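Local coordinates for putative nucleotide sugar epimerase/ dehydratase (Bordetella bronchiseptica, PDB 2Q1S), which binds NADH in a Rossmann fold and probably acts as a nucleotide-sugar epimerase or dehydratase in bacterial O-antigen biosynthesis, at residues T130-Y134 against G188-S192; T33-G39 against Y100-L106; L296-I300 against I343-L347. All coordinates share one frame; numbering follows the deposited sequence.

Contact 1: residues T130-Y134 against G188-S192; sequences TLKLY and GEFYS
The ring of Y191 stands between the two helices and takes L131 over one face. L131 CB sits 3.8 Å from Y191 CE2, above the plane but toward the rim. L131 CB is 4.2 Å from the centroid of the Y191 ring, which makes a CH-pi contact. CG of L131 is anti to the backbone N (chi1 -179°). From there the branches run along the same ring: CD1 lies by CE1 and CD2 by the hydroxyl. T130 meets Y191 differently. Its methyl CG2 comes in at the ring edge, near the plane, 3.9 Å from Y191 CD2. The same methyl also rests on the CA of G188. G188 has no side chain, which probably leaves room for the T130 side chain; the CA atoms of T130 and G188 are 5.9 Å apart. T130 OG1 hydrogen-bonds H105, outside the two helices.

Y134 reaches across with its edge, not its face. Its CD2 lies 3.9 Å from CB of Y191. T130 CG2, on the same helix, sits above one face of the Y134 ring, toward its rim. The phenol donates a hydrogen bond from Y134 OH to S192 OG at 2.8 Å. S192 OG passes its own proton to G188 O one turn back, so the serine is fixed as an acceptor for the tyrosine. G188 O also takes the amide of S192, and the two donors come from opposite faces of its plane.

The segment axes run nearly parallel, at -21° and 10.0 Å. Helix 180-199 carries Y181 and K185, which bind NADH, and F190 on it meets F187 of the second subunit edge-to-face. This is the helix pair that flanks the Rossmann sheet in extended short-chain dehydrogenases, where it commonly builds the dimer interface.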
loop_
_atom_site.group_PDB
_atom_site.type_symbol
_atom_site.label_atom_id
_atom_site.label_comp_id
_atom_site.label_asym_id
_atom_site.label_seq_id
_atom_site.Cartn_x
_atom_site.Cartn_y
_atom_site.Cartn_z
ATOM N N THR A 130 -7.300 0.709 7.404
ATOM C CA THR A 130 -8.202 0.226 6.373
ATOM C C THR A 130 -8.179 -1.293 6.245
ATOM O O THR A 130 -9.233 -1.954 6.159
ATOM C CB THR A 130 -7.866 0.884 5.035
ATOM O OG1 THR A 130 -7.842 2.307 5.238
ATOM C CG2 THR A 130 -8.912 0.522 3.975
ATOM N N LEU A 131 -6.971 -1.862 6.206
ATOM C CA LEU A 131 -6.839 -3.308 6.024
ATOM C C LEU A 131 -7.513 -4.065 7.194
ATOM O O LEU A 131 -8.270 -5.019 6.941
ATOM C CB LEU A 131 -5.329 -3.658 5.944
ATOM C CG LEU A 131 -5.146 -5.160 5.716
ATOM C CD1 LEU A 131 -5.804 -5.629 4.422
ATOM C CD2 LEU A 131 -3.625 -5.455 5.728
ATOM N N LYS A 132 -7.197 -3.698 8.430
ATOM C CA LYS A 132 -7.735 -4.432 9.580
ATOM C C LYS A 132 -9.255 -4.251 9.680
ATOM O O LYS A 132 -9.968 -5.191 10.027
ATOM C CB LYS A 132 -7.036 -4.059 10.866
ATOM C CG LYS A 132 -5.542 -4.457 10.806
ATOM C CD LYS A 132 -4.848 -4.295 12.147
ATOM C CE LYS A 132 -5.181 -5.380 13.179
ATOM N NZ LYS A 132 -4.411 -5.238 14.444
ATOM N N LEU A 133 -9.726 -3.054 9.356
ATOM C CA LEU A 133 -11.172 -2.825 9.372
ATOM C C LEU A 133 -11.840 -3.728 8.365
ATOM O O LEU A 133 -12.818 -4.455 8.675
ATOM C CB LEU A 133 -11.448 -1.339 9.087
ATOM C CG LEU A 133 -12.967 -1.034 9.003
ATOM C CD1 LEU A 133 -13.732 -1.259 10.309
ATOM C CD2 LEU A 133 -13.155 0.378 8.496
ATOM N N TYR A 134 -11.381 -3.695 7.114
ATOM C CA TYR A 134 -11.996 -4.463 6.043
ATOM C C TYR A 134 -11.934 -5.961 6.335
ATOM O O TYR A 134 -12.881 -6.716 6.061
ATOM C CB TYR A 134 -11.308 -4.142 4.729
ATOM C CG TYR A 134 -11.676 -2.788 4.140
ATOM C CD1 TYR A 134 -12.508 -1.876 4.845
ATOM C CD2 TYR A 134 -11.193 -2.408 2.889
ATOM C CE1 TYR A 134 -12.864 -0.664 4.273
ATOM C CE2 TYR A 134 -11.509 -1.195 2.312
ATOM C CZ TYR A 134 -12.339 -0.303 3.013
ATOM O OH TYR A 134 -12.672 0.908 2.433
ATOM N N GLY A 188 -5.598 2.535 0.463
ATOM C CA GLY A 188 -6.949 2.239 0.936
ATOM C C GLY A 188 -7.919 2.091 -0.255
ATOM O O GLY A 188 -8.906 1.337 -0.160
ATOM N N GLU A 189 -7.655 2.769 -1.379
ATOM C CA GLU A 189 -8.429 2.491 -2.609
ATOM C C GLU A 189 -8.176 1.090 -3.152
ATOM O O GLU A 189 -9.129 0.368 -3.489
ATOM C CB GLU A 189 -8.220 3.530 -3.686
ATOM C CG GLU A 189 -8.766 4.958 -3.331
ATOM C CD GLU A 189 -9.131 5.758 -4.564
ATOM O OE1 GLU A 189 -9.682 5.200 -5.527
ATOM O OE2 GLU A 189 -8.816 6.977 -4.522
ATOM N N PHE A 190 -6.900 0.668 -3.175
ATOM C CA PHE A 190 -6.559 -0.708 -3.565
ATOM C C PHE A 190 -7.339 -1.689 -2.688
ATOM O O PHE A 190 -7.951 -2.638 -3.207
ATOM C CB PHE A 190 -5.041 -0.986 -3.434
ATOM C CG PHE A 190 -4.219 -0.543 -4.611
ATOM C CD1 PHE A 190 -3.984 -1.415 -5.659
ATOM C CD2 PHE A 190 -3.570 0.689 -4.616
ATOM C CE1 PHE A 190 -3.163 -1.025 -6.764
ATOM C CE2 PHE A 190 -2.776 1.102 -5.702
ATOM C CZ PHE A 190 -2.554 0.223 -6.755
ATOM N N TYR A 191 -7.291 -1.499 -1.369
ATOM C CA TYR A 191 -7.984 -2.408 -0.467
ATOM C C TYR A 191 -9.479 -2.416 -0.729
ATOM O O TYR A 191 -10.156 -3.455 -0.657
ATOM C CB TYR A 191 -7.764 -2.039 1.004
ATOM C CG TYR A 191 -6.321 -2.193 1.495
ATOM C CD1 TYR A 191 -5.485 -3.220 1.064
ATOM C CD2 TYR A 191 -5.808 -1.314 2.462
ATOM C CE1 TYR A 191 -4.191 -3.353 1.578
ATOM C CE2 TYR A 191 -4.543 -1.418 2.949
ATOM C CZ TYR A 191 -3.690 -2.447 2.550
ATOM O OH TYR A 191 -2.422 -2.531 3.126
ATOM N N SER A 192 -10.018 -1.223 -0.989
ATOM C CA SER A 192 -11.453 -1.100 -1.215
ATOM C C SER A 192 -11.889 -1.905 -2.441
ATOM O O SER A 192 -12.968 -2.552 -2.452
ATOM C CB SER A 192 -11.805 0.382 -1.383
ATOM O OG SER A 192 -11.650 1.096 -0.183
#

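Contact 2: residues T33-G39 against Y100-L106; sequences TNVMVVG and YDYVFHL. With NAI (1,4-dihydronicotinamide adenine dinucleotide), chain B.
V35 and F104 meet at the apolar centre, where V35 CG1 lies in the plane of the F104 ring at its edge, 3.4 Å from CD1. V37 adds its CG2 to the same ring obliquely, and its CG1 touches CD1 of L106. Helix 43-54 closes this face with L48 and L52. On the other face M36 packs its CB against V103 CG2 and makes an off-centre CH-pi contact with Y100. The extended start of the M36 chain carries SD above the face of the Y100 ring, 5.1 Å from its centroid; the bend at chi3 (-93°) then brings CE to the hydroxyl end of the ring. This is a Met-aromatic contact at some distance.

Between the faces runs a parallel ladder. M36 bonds through both N and O, to Y102 O and F104 N. The second is nearly straight, at 175°. V38 does the same with F104 O and L106 N.

The polar edge is the N-terminal end. D101 OD2 takes the amide of N34 through its anti lone pair at 2.8 Å, and D101 N returns a bond to N34 O. The other oxygen, OD1, is salt-bridged to R142 and K144.

At the far end G39 CA lies 3.6 Å from NAI O4B. L106 O lies 3.0 Å from NAI O3D. Two parallel strands ending at the dinucleotide, the first leading into the glycine-rich turn, are the hallmark of the Rossmann fold.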
loop_
_atom_site.group_PDB
_atom_site.type_symbol
_atom_site.label_atom_id
_atom_site.label_comp_id
_atom_site.label_asym_id
_atom_site.label_seq_id
_atom_site.Cartn_x
_atom_site.Cartn_y
_atom_site.Cartn_z
ATOM N N THR A 33 -31.154 3.592 10.883
ATOM C CA THR A 33 -30.114 2.597 10.699
ATOM C C THR A 33 -29.030 2.650 11.795
ATOM O O THR A 33 -28.957 3.618 12.576
ATOM C CB THR A 33 -29.440 2.739 9.322
ATOM O OG1 THR A 33 -28.805 4.020 9.241
ATOM C CG2 THR A 33 -30.482 2.530 8.175
ATOM N N ASN A 34 -28.190 1.606 11.856
ATOM C CA ASN A 34 -27.029 1.589 12.741
ATOM C C ASN A 34 -25.779 1.900 11.915
ATOM O O ASN A 34 -25.553 1.282 10.872
ATOM C CB ASN A 34 -26.868 0.224 13.408
ATOM C CG ASN A 34 -27.900 -0.027 14.511
ATOM O OD1 ASN A 34 -28.657 0.864 14.875
ATOM N ND2 ASN A 34 -27.937 -1.250 15.017
ATOM N N VAL A 35 -25.003 2.868 12.377
ATOM C CA VAL A 35 -23.860 3.327 11.573
ATOM C C VAL A 35 -22.598 3.359 12.400
ATOM O O VAL A 35 -22.651 3.678 13.572
ATOM C CB VAL A 35 -24.133 4.741 10.990
ATOM C CG1 VAL A 35 -22.916 5.271 10.159
ATOM C CG2 VAL A 35 -25.437 4.788 10.212
ATOM N N MET A 36 -21.473 2.959 11.797
ATOM C CA MET A 36 -20.175 3.185 12.450
ATOM C C MET A 36 -19.441 4.305 11.698
ATOM O O MET A 36 -19.473 4.333 10.468
ATOM C CB MET A 36 -19.378 1.889 12.469
ATOM C CG MET A 36 -17.981 2.046 13.027
ATOM S SD MET A 36 -16.912 0.631 12.669
ATOM C CE MET A 36 -17.251 -0.182 14.154
ATOM N N VAL A 37 -18.838 5.228 12.448
ATOM C CA VAL A 37 -17.981 6.250 11.852
ATOM C C VAL A 37 -16.595 6.116 12.473
ATOM O O VAL A 37 -16.361 6.502 13.597
ATOM C CB VAL A 37 -18.556 7.691 11.980
ATOM C CG1 VAL A 37 -17.684 8.711 11.221
ATOM C CG2 VAL A 37 -19.986 7.760 11.420
ATOM N N VAL A 38 -15.691 5.485 11.713
ATOM C CA VAL A 38 -14.281 5.348 12.138
ATOM C C VAL A 38 -13.653 6.719 11.848
ATOM O O VAL A 38 -13.837 7.235 10.734
ATOM C CB VAL A 38 -13.615 4.189 11.357
ATOM C CG1 VAL A 38 -12.126 4.036 11.821
ATOM C CG2 VAL A 38 -14.428 2.900 11.543
ATOM N N GLY A 39 -12.983 7.316 12.809
ATOM C CA GLY A 39 -12.504 8.679 12.644
ATOM C C GLY A 39 -13.605 9.709 12.870
ATOM O O GLY A 39 -13.461 10.873 12.518
ATOM N N TYR A 100 -24.302 -3.371 11.924
ATOM C CA TYR A 100 -24.201 -2.104 11.217
ATOM C C TYR A 100 -24.761 -2.182 9.823
ATOM O O TYR A 100 -24.496 -3.128 9.059
ATOM C CB TYR A 100 -22.734 -1.655 11.100
ATOM C CG TYR A 100 -22.042 -1.612 12.447
ATOM C CD1 TYR A 100 -22.201 -0.502 13.318
ATOM C CD2 TYR A 100 -21.228 -2.675 12.869
ATOM C CE1 TYR A 100 -21.604 -0.480 14.605
ATOM C CE2 TYR A 100 -20.605 -2.635 14.138
ATOM C CZ TYR A 100 -20.793 -1.545 14.976
ATOM O OH TYR A 100 -20.149 -1.567 16.203
ATOM N N ASP A 101 -25.550 -1.186 9.479
ATOM C CA ASP A 101 -26.037 -1.012 8.133
ATOM C C ASP A 101 -25.029 -0.284 7.253
ATOM O O ASP A 101 -24.938 -0.557 6.057
ATOM C CB ASP A 101 -27.370 -0.263 8.171
ATOM C CG ASP A 101 -28.391 -0.991 8.990
ATOM O OD1 ASP A 101 -28.750 -2.117 8.618
ATOM O OD2 ASP A 101 -28.784 -0.443 10.036
ATOM N N TYR A 102 -24.336 0.675 7.846
ATOM C CA TYR A 102 -23.361 1.513 7.120
ATOM C C TYR A 102 -22.156 1.720 7.942
ATOM O O TYR A 102 -22.220 1.826 9.173
ATOM C CB TYR A 102 -23.971 2.871 6.726
ATOM C CG TYR A 102 -25.134 2.726 5.789
ATOM C CD1 TYR A 102 -24.930 2.511 4.422
ATOM C CD2 TYR A 102 -26.468 2.740 6.255
ATOM C CE1 TYR A 102 -25.971 2.331 3.540
ATOM C CE2 TYR A 102 -27.541 2.555 5.386
ATOM C CZ TYR A 102 -27.314 2.365 3.997
ATOM O OH TYR A 102 -28.367 2.178 3.117
ATOM N N VAL A 103 -21.006 1.712 7.268
ATOM C CA VAL A 103 -19.746 2.073 7.913
ATOM C C VAL A 103 -19.109 3.172 7.095
ATOM O O VAL A 103 -19.076 3.088 5.890
ATOM C CB VAL A 103 -18.759 0.839 7.993
ATOM C CG1 VAL A 103 -17.321 1.255 8.392
ATOM C CG2 VAL A 103 -19.303 -0.227 8.915
ATOM N N PHE A 104 -18.695 4.235 7.763
ATOM C CA PHE A 104 -17.903 5.329 7.143
ATOM C C PHE A 104 -16.504 5.252 7.719
ATOM O O PHE A 104 -16.353 5.327 8.904
ATOM C CB PHE A 104 -18.525 6.695 7.451
ATOM C CG PHE A 104 -19.894 6.880 6.860
ATOM C CD1 PHE A 104 -21.042 6.457 7.555
ATOM C CD2 PHE A 104 -20.065 7.411 5.578
ATOM C CE1 PHE A 104 -22.321 6.612 7.021
ATOM C CE2 PHE A 104 -21.351 7.603 5.038
ATOM C CZ PHE A 104 -22.487 7.161 5.753
ATOM N N HIS A 105 -15.498 5.028 6.849
ATOM C CA HIS A 105 -14.125 4.941 7.297
ATOM C C HIS A 105 -13.367 6.223 6.947
ATOM O O HIS A 105 -13.004 6.409 5.737
ATOM C CB HIS A 105 -13.479 3.689 6.668
ATOM C CG HIS A 105 -12.018 3.619 6.949
ATOM N ND1 HIS A 105 -11.460 4.162 8.079
ATOM C CD2 HIS A 105 -10.993 3.140 6.202
ATOM C CE1 HIS A 105 -10.137 4.006 8.039
ATOM N NE2 HIS A 105 -9.839 3.387 6.906
ATOM N N LEU A 106 -13.316 7.125 7.936
ATOM C CA LEU A 106 -12.708 8.463 7.777
ATOM C C LEU A 106 -11.379 8.643 8.468
ATOM O O LEU A 106 -10.819 9.733 8.457
ATOM C CB LEU A 106 -13.686 9.584 8.222
ATOM C CG LEU A 106 -15.116 9.410 7.718
ATOM C CD1 LEU A 106 -15.937 10.570 8.336
ATOM C CD2 LEU A 106 -15.211 9.396 6.234
HETATM P PA NAI B . -9.126 14.586 10.931
HETATM O O1A NAI B . -7.703 14.379 11.305
HETATM O O2A NAI B . -9.935 15.694 11.645
HETATM O O5B NAI B . -9.936 13.273 11.003
HETATM C C5B NAI B . -9.367 11.960 11.061
HETATM C C4B NAI B . -9.793 11.243 12.330
HETATM O O4B NAI B . -9.171 9.964 12.362
HETATM C C3B NAI B . -9.333 12.014 13.596
HETATM O O3B NAI B . -10.448 12.200 14.484
HETATM C C2B NAI B . -8.335 11.056 14.230
HETATM O O2B NAI B . -8.236 11.062 15.688
HETATM C C1B NAI B . -8.849 9.699 13.745
HETATM N N9A NAI B . -7.884 8.616 13.824
HETATM C C8A NAI B . -6.544 8.678 13.553
HETATM N N7A NAI B . -6.013 7.463 13.699
HETATM C C5A NAI B . -6.987 6.577 14.051
HETATM C C6A NAI B . -7.092 5.145 14.362
HETATM N N6A NAI B . -6.043 4.315 14.338
HETATM N N1A NAI B . -8.311 4.612 14.690
HETATM C C2A NAI B . -9.390 5.440 14.728
HETATM N N3A NAI B . -9.406 6.755 14.455
HETATM C C4A NAI B . -8.230 7.387 14.102
HETATM O O3 NAI B . -9.057 14.936 9.372
HETATM P PN NAI B . -10.266 15.137 8.304
HETATM O O1N NAI B . -9.950 16.246 7.432
HETATM O O2N NAI B . -11.545 15.030 9.094
HETATM O O5D NAI B . -10.157 13.732 7.467
HETATM C C5D NAI B . -11.250 12.801 7.390
HETATM C C4D NAI B . -10.983 11.890 6.190
HETATM O O4D NAI B . -11.047 12.659 5.013
HETATM C C3D NAI B . -9.563 11.320 6.182
HETATM O O3D NAI B . -9.657 9.955 5.754
HETATM C C2D NAI B . -8.828 12.176 5.196
HETATM O O2D NAI B . -7.709 11.464 4.604
HETATM C C1D NAI B . -9.891 12.465 4.173
HETATM N N1N NAI B . -9.650 13.653 3.397
HETATM C C2N NAI B . -9.789 14.917 3.916
HETATM C C3N NAI B . -9.574 16.044 3.129
HETATM C C7N NAI B . -9.707 17.456 3.692
HETATM O O7N NAI B . -9.524 18.397 2.939
HETATM N N7N NAI B . -10.053 17.570 5.000
HETATM C C4N NAI B . -9.264 15.901 1.749
HETATM C C5N NAI B . -9.167 14.576 1.235
HETATM C C6N NAI B . -9.399 13.485 2.072
#

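Contact 3: residues L296-I300 against I343-L347; sequences LATKI and IDDGL
L347 is the bump that fills the hollow formed by L296, K299 and I300. Its two methyls share the work. CD1 rests 3.7 Å from K299 CB, and CD2 lies 3.9 Å from I300 CG1. CD2 also reaches CD1 of L296, at 4.1 Å. With CG anti to the carbonyl carbon (chi1 -77°), L347 points its fork at the far helix. I300 meets L347 at about a right angle and presents its CG1 arm.

I343, one turn earlier, fills the next place along. Its CD1 meets the end of L296, CD1 to CD1. L296 does not start out facing this helix, but its end swings nearer, so one methyl touches both I343 and L347. The segment axes cross at -51° and come no closer than 10.7 Å. Side chains bridge the gap and the backbones do not touch.

This helix pair belongs to the smaller, C-terminal part of the extended short-chain dehydrogenase fold, which in this family usually holds the nucleotide sugar. Consistent with that, the side chain of L296 is about 7 Å from that of R258, which binds UDP in a structure of this protein; this chain has none bound. F260 of strand 257-262 lies against both L296 and I343. Helix 234-243 packs on I300 with F238 and A242.

K299 forms the ridge on the outer side. Its aliphatic chain lies across I343 at about a right angle. CE presses on I343 CG2 at 3.4 Å, tighter than usual for two carbons. D344 flanks the same chain, with OD1 3.2 Å from K299 CE. The lysine chain bends at its last torsion (chi4 56°). NZ ends 4.1 Å from D344 OD1, so the opposite charges are near each other but form no salt bridge.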
loop_
_atom_site.group_PDB
_atom_site.type_symbol
_atom_site.label_atom_id
_atom_site.label_comp_id
_atom_site.label_asym_id
_atom_site.label_seq_id
_atom_site.Cartn_x
_atom_site.Cartn_y
_atom_site.Cartn_z
ATOM N N LEU A 296 -9.396 33.728 -1.585
ATOM C CA LEU A 296 -9.704 33.199 -0.247
ATOM C C LEU A 296 -9.338 34.215 0.850
ATOM O O LEU A 296 -10.190 34.619 1.663
ATOM C CB LEU A 296 -9.006 31.845 -0.020
ATOM C CG LEU A 296 -9.334 31.104 1.287
ATOM C CD1 LEU A 296 -10.655 30.345 1.145
ATOM C CD2 LEU A 296 -8.208 30.125 1.677
ATOM N N ALA A 297 -8.081 34.667 0.844
ATOM C CA ALA A 297 -7.603 35.655 1.830
ATOM C C ALA A 297 -8.387 36.962 1.751
ATOM O O ALA A 297 -8.744 37.532 2.784
ATOM C CB ALA A 297 -6.110 35.904 1.656
ATOM N N THR A 298 -8.657 37.427 0.530
ATOM C CA THR A 298 -9.408 38.660 0.323
ATOM C C THR A 298 -10.777 38.568 1.010
ATOM O O THR A 298 -11.137 39.449 1.795
ATOM C CB THR A 298 -9.538 38.989 -1.190
ATOM O OG1 THR A 298 -8.243 39.355 -1.699
ATOM C CG2 THR A 298 -10.519 40.123 -1.396
ATOM N N LYS A 299 -11.487 37.463 0.740
ATOM C CA LYS A 299 -12.833 37.196 1.276
ATOM C C LYS A 299 -12.841 37.098 2.803
ATOM O O LYS A 299 -13.677 37.697 3.466
ATOM C CB LYS A 299 -13.389 35.899 0.684
ATOM C CG LYS A 299 -13.863 36.019 -0.764
ATOM C CD LYS A 299 -13.799 34.665 -1.461
ATOM C CE LYS A 299 -14.653 34.602 -2.720
ATOM N NZ LYS A 299 -14.375 35.616 -3.754
ATOM N N ILE A 300 -11.908 36.328 3.351
ATOM C CA ILE A 300 -11.772 36.198 4.795
ATOM C C ILE A 300 -11.490 37.555 5.461
ATOM O O ILE A 300 -12.091 37.898 6.489
ATOM C CB ILE A 300 -10.684 35.153 5.155
ATOM C CG1 ILE A 300 -11.146 33.752 4.761
ATOM C CG2 ILE A 300 -10.371 35.196 6.664
ATOM C CD1 ILE A 300 -10.034 32.701 4.817
ATOM N N ILE A 343 -18.257 29.580 -1.861
ATOM C CA ILE A 343 -17.116 29.948 -1.028
ATOM C C ILE A 343 -17.478 31.123 -0.087
ATOM O O ILE A 343 -17.065 31.142 1.072
ATOM C CB ILE A 343 -15.816 30.223 -1.888
ATOM C CG1 ILE A 343 -14.543 30.257 -1.002
ATOM C CG2 ILE A 343 -15.977 31.451 -2.806
ATOM C CD1 ILE A 343 -14.362 29.089 -0.053
ATOM N N ASP A 344 -18.285 32.065 -0.570
ATOM C CA ASP A 344 -18.755 33.159 0.276
ATOM C C ASP A 344 -19.646 32.700 1.432
ATOM O O ASP A 344 -19.407 33.060 2.581
ATOM C CB ASP A 344 -19.462 34.222 -0.560
ATOM C CG ASP A 344 -18.496 35.016 -1.424
ATOM O OD1 ASP A 344 -17.331 35.206 -1.010
ATOM O OD2 ASP A 344 -18.895 35.447 -2.522
ATOM N N ASP A 345 -20.667 31.903 1.137
ATOM C CA ASP A 345 -21.553 31.417 2.198
ATOM C C ASP A 345 -20.833 30.491 3.188
ATOM O O ASP A 345 -21.014 30.618 4.413
ATOM C CB ASP A 345 -22.824 30.770 1.624
ATOM C CG ASP A 345 -23.627 31.722 0.718
ATOM O OD1 ASP A 345 -23.439 32.967 0.793
ATOM O OD2 ASP A 345 -24.474 31.223 -0.063
ATOM N N GLY A 346 -19.989 29.593 2.666
ATOM C CA GLY A 346 -19.292 28.615 3.517
ATOM C C GLY A 346 -18.309 29.302 4.450
ATOM O O GLY A 346 -18.197 28.977 5.653
ATOM N N LEU A 347 -17.627 30.305 3.918
ATOM C CA LEU A 347 -16.696 31.104 4.725
ATOM C C LEU A 347 -17.381 31.882 5.865
ATOM O O LEU A 347 -16.892 31.885 6.976
ATOM C CB LEU A 347 -15.861 32.039 3.848
ATOM C CG LEU A 347 -14.674 31.509 3.024
ATOM C CD1 LEU A 347 -14.063 32.602 2.144
ATOM C CD2 LEU A 347 -13.610 30.815 3.898
#

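How the contacts relate
From the N terminus, contact 2 comes first. It closes a loop of 60 residues and sets strand 34-38 beside strand 102-105 in the sheet. Contact 1 opens later and closes 53 residues, joining helix 128-137 to helix 180-199. Contact 3 closes 42 residues near the C-terminal end. The three loops follow in series, and none nests or crosses. Contacts 1 and 2 touch: they meet at T130 and H105, and L133 packs on V38, H105 and V103. Helix 128-137 thus lies on the sheet. Contact 3 is separate, about 19 Å from contact 2 at the nearest atoms, on the other side of the chain's centre.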